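Ureidoglycolate hydrolase (Arabidopsis thaliana, PDB 4PXE) hydrolyses (S)-ureidoglycolate to glyoxylate, ammonium and carbon dioxide as a manganese-dependent homodimeric amidohydrolase of the peptidase M20 family, near the end of plant purine breakdown. Local coordinates at residues A[132-137]-A[381-386]; A[70-75]-A[150-155]; A[260-265]-A[330-335]. All blocks are in the same frame, centred on the assembly; numbering follows the deposited sequence.

Interaction 1: residues A[132-137]-A[381-386]; sequences ILFTSE and LFMARI. With GLV (glyoxylic acid), chain E.
Met383 lays its side chain along the CE1-CZ side of the Phe134 ring: Met383 CG approaches Phe134 CZ at 3.7 Å and Met383 SD lies 3.7 Å from Phe134 CE1. The sulfur stands 4.9 Å from the ring centroid and 81° off the ring normal, which identifies an edge-on Met-aromatic contact. Successive bends at chi2 (-55°) and chi3 (-73°) curl the thioether, and its terminal CE meets Ile132 CD1 tip to tip at 4.0 Å. Ile132 also uses its other branch, CG2, which sits over the centre of the Phe134 ring, 3.6 Å above the plane. One face and one edge of the ring are therefore packed by these two residues, with no hydrogen bond between the segments. Tyr201 and Phe204 of strand 201-209 continue the apolar surroundings of Met383.

Three residues past Phe134 the backbone reaches the active site, where Glu137 OE2 comes within 2.5 Å of O1 of the bound glyoxylate. An alanine in place of Glu137 would probably leave glyoxylate O1 without its close oxygen neighbour and open a gap between the ligand and the 132-137 backbone. The buried packing of strand 129-133 against helix 379-383 thus lies beside the catalytic centre of an M20-family metal-dependent amidohydrolase, with Glu138 and His402 among the manganese ligands.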
loop_
_atom_site.group_PDB
_atom_site.type_symbol
_atom_site.label_atom_id
_atom_site.label_comp_id
_atom_site.label_asym_id
_atom_site.label_seq_id
_atom_site.Cartn_x
_atom_site.Cartn_y
_atom_site.Cartn_z
ATOM N N ILE A 132 -8.263 -33.226 8.564
ATOM C CA ILE A 132 -7.246 -32.520 7.801
ATOM C C ILE A 132 -7.253 -31.044 8.163
ATOM O O ILE A 132 -8.281 -30.368 8.047
ATOM C CB ILE A 132 -7.471 -32.645 6.280
ATOM C CG1 ILE A 132 -7.550 -34.113 5.850
ATOM C CG2 ILE A 132 -6.357 -31.935 5.529
ATOM C CD1 ILE A 132 -7.928 -34.298 4.400
ATOM N N LEU A 133 -6.112 -30.549 8.621
ATOM C CA LEU A 133 -5.889 -29.113 8.698
ATOM C C LEU A 133 -5.136 -28.738 7.440
ATOM O O LEU A 133 -3.949 -29.031 7.312
ATOM C CB LEU A 133 -5.093 -28.744 9.951
ATOM C CG LEU A 133 -4.528 -27.320 10.004
ATOM C CD1 LEU A 133 -5.610 -26.270 9.729
ATOM C CD2 LEU A 133 -3.864 -27.061 11.352
ATOM N N PHE A 134 -5.827 -28.124 6.485
ATOM C CA PHE A 134 -5.168 -27.719 5.248
ATOM C C PHE A 134 -4.140 -26.635 5.552
ATOM O O PHE A 134 -4.354 -25.794 6.427
ATOM C CB PHE A 134 -6.209 -27.265 4.230
ATOM C CG PHE A 134 -7.132 -28.373 3.806
ATOM C CD1 PHE A 134 -6.774 -29.230 2.777
ATOM C CD2 PHE A 134 -8.335 -28.588 4.459
ATOM C CE1 PHE A 134 -7.606 -30.272 2.397
ATOM C CE2 PHE A 134 -9.179 -29.630 4.076
ATOM C CZ PHE A 134 -8.816 -30.468 3.045
ATOM N N THR A 135 -3.001 -26.678 4.871
ATOM C CA THR A 135 -1.889 -25.826 5.256
ATOM C C THR A 135 -2.207 -24.333 5.112
ATOM O O THR A 135 -1.705 -23.507 5.868
ATOM C CB THR A 135 -0.588 -26.206 4.499
ATOM O OG1 THR A 135 0.539 -25.691 5.215
ATOM C CG2 THR A 135 -0.595 -25.695 3.057
ATOM N N SER A 136 -3.057 -24.010 4.142
ATOM C CA SER A 136 -3.529 -22.648 3.917
ATOM C C SER A 136 -4.630 -22.725 2.886
ATOM O O SER A 136 -4.520 -23.492 1.924
ATOM C CB SER A 136 -2.395 -21.764 3.391
ATOM O OG SER A 136 -2.911 -20.600 2.767
ATOM N N GLU A 137 -5.687 -21.937 3.071
ATOM C CA GLU A 137 -6.758 -21.870 2.087
ATOM C C GLU A 137 -6.880 -20.464 1.502
ATOM O O GLU A 137 -7.377 -20.287 0.388
ATOM C CB GLU A 137 -8.084 -22.316 2.722
ATOM C CG GLU A 137 -9.259 -22.384 1.761
ATOM C CD GLU A 137 -10.069 -21.109 1.697
ATOM O OE1 GLU A 137 -9.855 -20.185 2.520
ATOM O OE2 GLU A 137 -10.933 -21.029 0.794
ATOM N N LEU A 381 -13.754 -27.601 -2.616
ATOM C CA LEU A 381 -13.817 -27.435 -4.067
ATOM C C LEU A 381 -12.793 -28.341 -4.751
ATOM O O LEU A 381 -13.070 -28.936 -5.800
ATOM C CB LEU A 381 -13.563 -25.969 -4.445
ATOM C CG LEU A 381 -13.556 -25.631 -5.937
ATOM C CD1 LEU A 381 -14.890 -25.967 -6.555
ATOM C CD2 LEU A 381 -13.247 -24.161 -6.125
ATOM N N PHE A 382 -11.618 -28.464 -4.141
ATOM C CA PHE A 382 -10.543 -29.270 -4.721
ATOM C C PHE A 382 -10.520 -30.712 -4.222
ATOM O O PHE A 382 -10.154 -31.635 -4.970
ATOM C CB PHE A 382 -9.208 -28.552 -4.557
ATOM C CG PHE A 382 -9.194 -27.237 -5.264
ATOM C CD1 PHE A 382 -8.984 -27.188 -6.634
ATOM C CD2 PHE A 382 -9.507 -26.065 -4.594
ATOM C CE1 PHE A 382 -9.034 -25.990 -7.310
ATOM C CE2 PHE A 382 -9.565 -24.863 -5.266
ATOM C CZ PHE A 382 -9.328 -24.820 -6.623
ATOM N N MET A 383 -10.944 -30.923 -2.978
ATOM C CA MET A 383 -11.103 -32.280 -2.461
ATOM C C MET A 383 -12.101 -33.073 -3.297
ATOM O O MET A 383 -11.987 -34.295 -3.402
ATOM C CB MET A 383 -11.522 -32.261 -0.980
ATOM C CG MET A 383 -10.438 -31.760 -0.033
ATOM S SD MET A 383 -8.870 -32.665 -0.160
ATOM C CE MET A 383 -9.317 -34.214 0.625
ATOM N N ALA A 384 -13.065 -32.376 -3.893
ATOM C CA ALA A 384 -14.065 -32.993 -4.769
ATOM C C ALA A 384 -13.438 -33.689 -5.978
ATOM O O ALA A 384 -14.060 -34.557 -6.598
ATOM C CB ALA A 384 -15.085 -31.962 -5.230
ATOM N N ARG A 385 -12.213 -33.300 -6.319
ATOM C CA ARG A 385 -11.507 -33.931 -7.430
ATOM C C ARG A 385 -10.902 -35.285 -7.040
ATOM O O ARG A 385 -10.532 -36.080 -7.912
ATOM C CB ARG A 385 -10.418 -32.990 -7.952
ATOM C CG ARG A 385 -10.950 -31.655 -8.407
ATOM C CD ARG A 385 -9.842 -30.792 -8.969
ATOM N NE ARG A 385 -10.354 -29.501 -9.394
ATOM C CZ ARG A 385 -9.657 -28.636 -10.123
ATOM N NH1 ARG A 385 -8.418 -28.938 -10.494
ATOM N NH2 ARG A 385 -10.198 -27.482 -10.481
ATOM N N ILE A 386 -10.817 -35.538 -5.735
ATOM C CA ILE A 386 -10.138 -36.700 -5.159
ATOM C C ILE A 386 -11.146 -37.699 -4.596
ATOM O O ILE A 386 -10.925 -38.913 -4.619
ATOM C CB ILE A 386 -9.197 -36.266 -3.999
ATOM C CG1 ILE A 386 -8.021 -35.462 -4.536
ATOM C CG2 ILE A 386 -8.671 -37.473 -3.221
ATOM C CD1 ILE A 386 -7.239 -36.209 -5.606
HETATM C C1 GLV E . -12.115 -17.820 0.596
HETATM O O1 GLV E . -12.540 -19.107 0.884
HETATM C C2 GLV E . -13.021 -17.068 -0.313
HETATM O O2 GLV E . -14.081 -17.635 -0.735
HETATM O O3 GLV E . -12.730 -15.882 -0.649
#

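Interaction 2: residues A[70-75]-A[150-155]; sequences VGNIFG and RLLAGS
The turn and strand of residues 70-75 run past the last turn of helix 147-152 with CA atoms no closer than 8.9 Å, between Asn72 and Leu152, so side chains alone bridge the gap. The helix stops in a Schellman motif: Gly154, with phi 88°, takes the left-handed conformation, and the bonds Gly154 N to Leu151 O and Ser155 N to Arg150 O close the turn. Ser155 caps the following helix 156-164 through its hydroxyl and Leu158 N.

With CG beside its backbone N (chi1 -65°), Leu152 points its methyls at Asn72 and Phe74. Leu152 CG lies 3.7 Å from Asn72 ND2, the amide nitrogen resting among the leucine CG and both methyls, while Leu152 CD2 reaches the edge of the Phe74 ring, 4.0 Å from CZ and near the ring plane. Within the catalytic part of this M20 fold, the helix end is packed against strand 73-77, the antiparallel neighbour of strand 129-133. Leu151 works separately, its CD1 crossing the fork of Val70 at 3.8 Å from CG1 and 4.1 Å from CG2.

Although its amide nitrogen lies against hydrocarbon, Asn72 has polar partners at both ends of the amide: OD1 accepts from Thr135 N, and ND2 donates to Asp68 OD2. These bonds would fix the amide's rotation. Phe74 makes a cation-pi contact with Arg66.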
loop_
_atom_site.group_PDB
_atom_site.type_symbol
_atom_site.label_atom_id
_atom_site.label_comp_id
_atom_site.label_asym_id
_atom_site.label_seq_id
_atom_site.Cartn_x
_atom_site.Cartn_y
_atom_site.Cartn_z
ATOM N N VAL A 70 4.271 -29.787 2.660
ATOM C CA VAL A 70 3.909 -28.368 2.689
ATOM C C VAL A 70 3.156 -27.973 3.953
ATOM O O VAL A 70 2.758 -26.818 4.113
ATOM C CB VAL A 70 3.077 -27.941 1.453
ATOM C CG1 VAL A 70 3.871 -28.161 0.165
ATOM C CG2 VAL A 70 1.747 -28.670 1.404
ATOM N N GLY A 71 2.944 -28.932 4.843
ATOM C CA GLY A 71 2.352 -28.606 6.126
ATOM C C GLY A 71 0.860 -28.838 6.241
ATOM O O GLY A 71 0.241 -28.333 7.179
ATOM N N ASN A 72 0.270 -29.582 5.309
ATOM C CA ASN A 72 -1.056 -30.130 5.582
ATOM C C ASN A 72 -0.905 -31.076 6.760
ATOM O O ASN A 72 0.043 -31.870 6.816
ATOM C CB ASN A 72 -1.643 -30.879 4.381
ATOM C CG ASN A 72 -1.878 -29.990 3.171
ATOM O OD1 ASN A 72 -2.492 -28.922 3.255
ATOM N ND2 ASN A 72 -1.411 -30.448 2.022
ATOM N N ILE A 73 -1.832 -30.988 7.706
ATOM C CA ILE A 73 -1.754 -31.752 8.946
ATOM C C ILE A 73 -2.911 -32.739 9.006
ATOM O O ILE A 73 -4.046 -32.381 8.702
ATOM C CB ILE A 73 -1.758 -30.801 10.159
ATOM C CG1 ILE A 73 -0.484 -29.946 10.138
ATOM C CG2 ILE A 73 -1.843 -31.569 11.464
ATOM C CD1 ILE A 73 -0.484 -28.756 11.078
ATOM N N PHE A 74 -2.621 -33.987 9.379
ATOM C CA PHE A 74 -3.602 -35.054 9.346
ATOM C C PHE A 74 -3.690 -35.691 10.726
ATOM O O PHE A 74 -2.663 -35.935 11.355
ATOM C CB PHE A 74 -3.192 -36.125 8.322
ATOM C CG PHE A 74 -3.057 -35.607 6.911
ATOM C CD1 PHE A 74 -1.889 -34.982 6.495
ATOM C CD2 PHE A 74 -4.092 -35.755 5.999
ATOM C CE1 PHE A 74 -1.758 -34.504 5.196
ATOM C CE2 PHE A 74 -3.969 -35.280 4.693
ATOM C CZ PHE A 74 -2.799 -34.655 4.296
ATOM N N GLY A 75 -4.908 -35.943 11.196
ATOM C CA GLY A 75 -5.124 -36.595 12.480
ATOM C C GLY A 75 -6.097 -37.744 12.330
ATOM O O GLY A 75 -7.292 -37.530 12.112
ATOM N N ARG A 150 -5.198 -27.852 -3.412
ATOM C CA ARG A 150 -4.867 -27.922 -4.837
ATOM C C ARG A 150 -3.731 -28.918 -5.053
ATOM O O ARG A 150 -3.709 -29.636 -6.060
ATOM C CB ARG A 150 -4.457 -26.560 -5.390
ATOM C CG ARG A 150 -5.588 -25.561 -5.588
ATOM C CD ARG A 150 -4.982 -24.240 -6.092
ATOM N NE ARG A 150 -5.923 -23.122 -6.133
ATOM C CZ ARG A 150 -6.725 -22.857 -7.156
ATOM N NH1 ARG A 150 -6.722 -23.642 -8.237
ATOM N NH2 ARG A 150 -7.535 -21.806 -7.104
ATOM N N LEU A 151 -2.792 -28.955 -4.111
ATOM C CA LEU A 151 -1.708 -29.938 -4.160
ATOM C C LEU A 151 -2.187 -31.348 -3.850
ATOM O O LEU A 151 -1.805 -32.297 -4.532
ATOM C CB LEU A 151 -0.560 -29.551 -3.227
ATOM C CG LEU A 151 0.311 -28.382 -3.691
ATOM C CD1 LEU A 151 1.307 -28.006 -2.612
ATOM C CD2 LEU A 151 1.036 -28.711 -4.997
ATOM N N LEU A 152 -3.021 -31.506 -2.828
ATOM C CA LEU A 152 -3.566 -32.831 -2.537
ATOM C C LEU A 152 -4.305 -33.376 -3.757
ATOM O O LEU A 152 -4.254 -34.578 -4.034
ATOM C CB LEU A 152 -4.493 -32.793 -1.316
ATOM C CG LEU A 152 -3.801 -32.436 0.001
ATOM C CD1 LEU A 152 -4.828 -32.143 1.084
ATOM C CD2 LEU A 152 -2.887 -33.556 0.446
ATOM N N ALA A 153 -4.966 -32.493 -4.497
ATOM C CA ALA A 153 -5.705 -32.882 -5.692
ATOM C C ALA A 153 -4.837 -33.044 -6.949
ATOM O O ALA A 153 -5.363 -33.255 -8.041
ATOM C CB ALA A 153 -6.855 -31.910 -5.947
ATOM N N GLY A 154 -3.523 -32.920 -6.797
ATOM C CA GLY A 154 -2.594 -33.308 -7.848
ATOM C C GLY A 154 -2.219 -32.279 -8.904
ATOM O O GLY A 154 -1.904 -32.650 -10.037
ATOM N N SER A 155 -2.226 -30.996 -8.554
ATOM C CA SER A 155 -1.848 -29.969 -9.522
ATOM C C SER A 155 -0.337 -29.940 -9.741
ATOM O O SER A 155 0.406 -29.402 -8.924
ATOM C CB SER A 155 -2.331 -28.587 -9.077
ATOM O OG SER A 155 -1.894 -27.595 -9.994
#

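Interaction 3: residues A[260-265]-A[330-335]; sequences AAELAL and KKRKVK
Arg332 grips the carboxylate of Glu262 side-on, with one nitrogen for each oxygen. Arg332 NE donates to Glu262 OE1 at 3.0 Å with an N-H...O angle of 170°, and Arg332 NH2 donates to Glu262 OE2, also at 3.0 Å, in a slightly more bent bond. Both oxygens lie close to the guanidinium plane, so the arginine presents its edge. The carboxylate does not answer in kind: its plane is turned 52° from that of the guanidinium, and both donors arrive from above it rather than within it. The pair is a bidentate salt bridge with a marked twist.

The two torsion patterns explain the meeting point. Glu262 runs extended beyond CG from helix 256-272, whereas Arg332 folds at chi2 (-80°), bringing its CG within 3.5 Å of Glu262 OE1 and swinging the guanidinium across toward the other helix.

Both helices belong to the region involved in dimerization of this M20 enzyme. Leu263 of helix 256-272 packs on Ala325 and Ile328 of helix 311-332 and on Val236 and Phe238 of strand 222-239, while Ala260 packs on strand 295-308. Arg332 stands within the Schellman motif that ends helix 311-332, whose C-prime residue, Lys333, takes positive phi and in which Val334 N bonds to Ala329 O. From there the chain enters strand 335-344.

Farther out, the Arg332 side chain also touches Leu258 and Ala259, while its NH2 forms a further salt bridge with Glu268 OE1 of the second subunit. That second carboxylate would be expected to help balance the arginine's charge. Leu265 of the second subunit packs on both Glu262 and Arg332, and Ala261 meets its own counterpart from that subunit.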
loop_
_atom_site.group_PDB
_atom_site.type_symbol
_atom_site.label_atom_id
_atom_site.label_comp_id
_atom_site.label_asym_id
_atom_site.label_seq_id
_atom_site.Cartn_x
_atom_site.Cartn_y
_atom_site.Cartn_z
ATOM N N ALA A 260 -5.939 2.350 -13.350
ATOM C CA ALA A 260 -6.392 1.376 -12.366
ATOM C C ALA A 260 -7.793 1.709 -11.881
ATOM O O ALA A 260 -8.635 0.812 -11.733
ATOM C CB ALA A 260 -5.421 1.317 -11.200
ATOM N N ALA A 261 -8.052 2.991 -11.643
ATOM C CA ALA A 261 -9.379 3.430 -11.201
ATOM C C ALA A 261 -10.438 3.075 -12.241
ATOM O O ALA A 261 -11.522 2.566 -11.905
ATOM C CB ALA A 261 -9.376 4.926 -10.928
ATOM N N GLU A 262 -10.114 3.317 -13.504
ATOM C CA GLU A 262 -11.030 3.000 -14.590
ATOM C C GLU A 262 -11.263 1.506 -14.705
ATOM O O GLU A 262 -12.396 1.073 -14.968
ATOM C CB GLU A 262 -10.525 3.583 -15.915
ATOM C CG GLU A 262 -10.617 5.090 -15.915
ATOM C CD GLU A 262 -9.952 5.761 -17.103
ATOM O OE1 GLU A 262 -8.924 5.249 -17.593
ATOM O OE2 GLU A 262 -10.460 6.819 -17.524
ATOM N N LEU A 263 -10.218 0.706 -14.500
ATOM C CA LEU A 263 -10.388 -0.744 -14.585
ATOM C C LEU A 263 -11.256 -1.255 -13.446
ATOM O O LEU A 263 -12.104 -2.118 -13.666
ATOM C CB LEU A 263 -9.053 -1.494 -14.644
ATOM C CG LEU A 263 -9.169 -3.004 -14.910
ATOM C CD1 LEU A 263 -9.929 -3.316 -16.216
ATOM C CD2 LEU A 263 -7.810 -3.673 -14.904
ATOM N N ALA A 264 -11.074 -0.721 -12.243
ATOM C CA ALA A 264 -11.894 -1.168 -11.109
ATOM C C ALA A 264 -13.365 -0.895 -11.378
ATOM O O ALA A 264 -14.221 -1.732 -11.062
ATOM C CB ALA A 264 -11.449 -0.480 -9.826
ATOM N N LEU A 265 -13.670 0.267 -11.951
ATOM C CA LEU A 265 -15.048 0.608 -12.282
ATOM C C LEU A 265 -15.570 -0.263 -13.430
ATOM O O LEU A 265 -16.763 -0.606 -13.467
ATOM C CB LEU A 265 -15.179 2.105 -12.593
ATOM C CG LEU A 265 -15.016 2.950 -11.324
ATOM C CD1 LEU A 265 -14.600 4.385 -11.637
ATOM C CD2 LEU A 265 -16.291 2.935 -10.491
ATOM N N LYS A 330 -4.751 1.630 -23.878
ATOM C CA LYS A 330 -4.594 2.413 -25.102
ATOM C C LYS A 330 -5.034 3.866 -24.918
ATOM O O LYS A 330 -4.347 4.787 -25.367
ATOM C CB LYS A 330 -5.362 1.762 -26.257
ATOM C CG LYS A 330 -4.764 0.446 -26.741
ATOM C CD LYS A 330 -5.450 -0.023 -28.028
ATOM C CE LYS A 330 -4.825 -1.296 -28.586
ATOM N NZ LYS A 330 -5.187 -2.511 -27.799
ATOM N N LYS A 331 -6.171 4.078 -24.262
ATOM C CA LYS A 331 -6.699 5.421 -24.067
ATOM C C LYS A 331 -5.818 6.252 -23.130
ATOM O O LYS A 331 -5.578 7.439 -23.370
ATOM C CB LYS A 331 -8.141 5.370 -23.548
ATOM C CG LYS A 331 -8.713 6.748 -23.265
ATOM C CD LYS A 331 -10.227 6.745 -23.211
ATOM C CE LYS A 331 -10.758 8.170 -23.172
ATOM N NZ LYS A 331 -10.110 9.019 -24.217
ATOM N N ARG A 332 -5.332 5.621 -22.065
ATOM C CA ARG A 332 -4.482 6.312 -21.101
ATOM C C ARG A 332 -3.038 6.423 -21.568
ATOM O O ARG A 332 -2.242 7.143 -20.963
ATOM C CB ARG A 332 -4.524 5.587 -19.754
ATOM C CG ARG A 332 -5.800 5.829 -18.969
ATOM C CD ARG A 332 -5.747 7.168 -18.255
ATOM N NE ARG A 332 -7.062 7.549 -17.747
ATOM C CZ ARG A 332 -7.362 8.766 -17.321
ATOM N NH1 ARG A 332 -6.438 9.720 -17.360
ATOM N NH2 ARG A 332 -8.580 9.037 -16.888
ATOM N N LYS A 333 -2.708 5.704 -22.636
ATOM C CA LYS A 333 -1.346 5.662 -23.169
ATOM C C LYS A 333 -0.355 5.063 -22.174
ATOM O O LYS A 333 0.812 5.469 -22.090
ATOM C CB LYS A 333 -0.905 7.045 -23.669
ATOM C CG LYS A 333 -1.797 7.571 -24.784
ATOM C CD LYS A 333 -1.312 8.905 -25.330
ATOM C CE LYS A 333 -1.659 10.043 -24.392
ATOM N NZ LYS A 333 -3.102 10.403 -24.450
ATOM N N VAL A 334 -0.839 4.085 -21.414
ATOM C CA VAL A 334 0.009 3.309 -20.523
ATOM C C VAL A 334 0.217 1.917 -21.091
ATOM O O VAL A 334 -0.532 1.476 -21.966
ATOM C CB VAL A 334 -0.589 3.200 -19.094
ATOM C CG1 VAL A 334 -0.645 4.566 -18.438
ATOM C CG2 VAL A 334 -1.974 2.539 -19.106
ATOM N N LYS A 335 1.244 1.239 -20.603
ATOM C CA LYS A 335 1.476 -0.151 -20.958
ATOM C C LYS A 335 0.659 -1.063 -20.047
ATOM O O LYS A 335 0.668 -0.907 -18.821
ATOM C CB LYS A 335 2.965 -0.492 -20.832
ATOM C CG LYS A 335 3.313 -1.940 -21.156
ATOM C CD LYS A 335 4.813 -2.180 -21.013
ATOM C CE LYS A 335 5.194 -3.602 -21.403
ATOM N NZ LYS A 335 6.672 -3.802 -21.342
#

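In the fold
Interactions 1 and 2 are buried neighbours, about 7 Å apart, centre to centre, and they share a framework: strands 129-133 and 73-77 are adjacent, joined by Leu133 N to Ile73 O at 2.8 Å, and Thr135 OG1 lies 2.7 Å from Val70 O. Both rely on apolar packing across the segments, without hydrogen bonds between them. Interaction 1 reaches the glyoxylate through Glu137; the Asn72 side chain of interaction 2 is about 14 Å from a manganese, against about 9 Å for that of Phe134 in interaction 1. Interaction 3 is a surface contact about 37 and 39 Å away, centre to centre, where the segments meet through a salt bridge and the second subunit contributes another carboxylate.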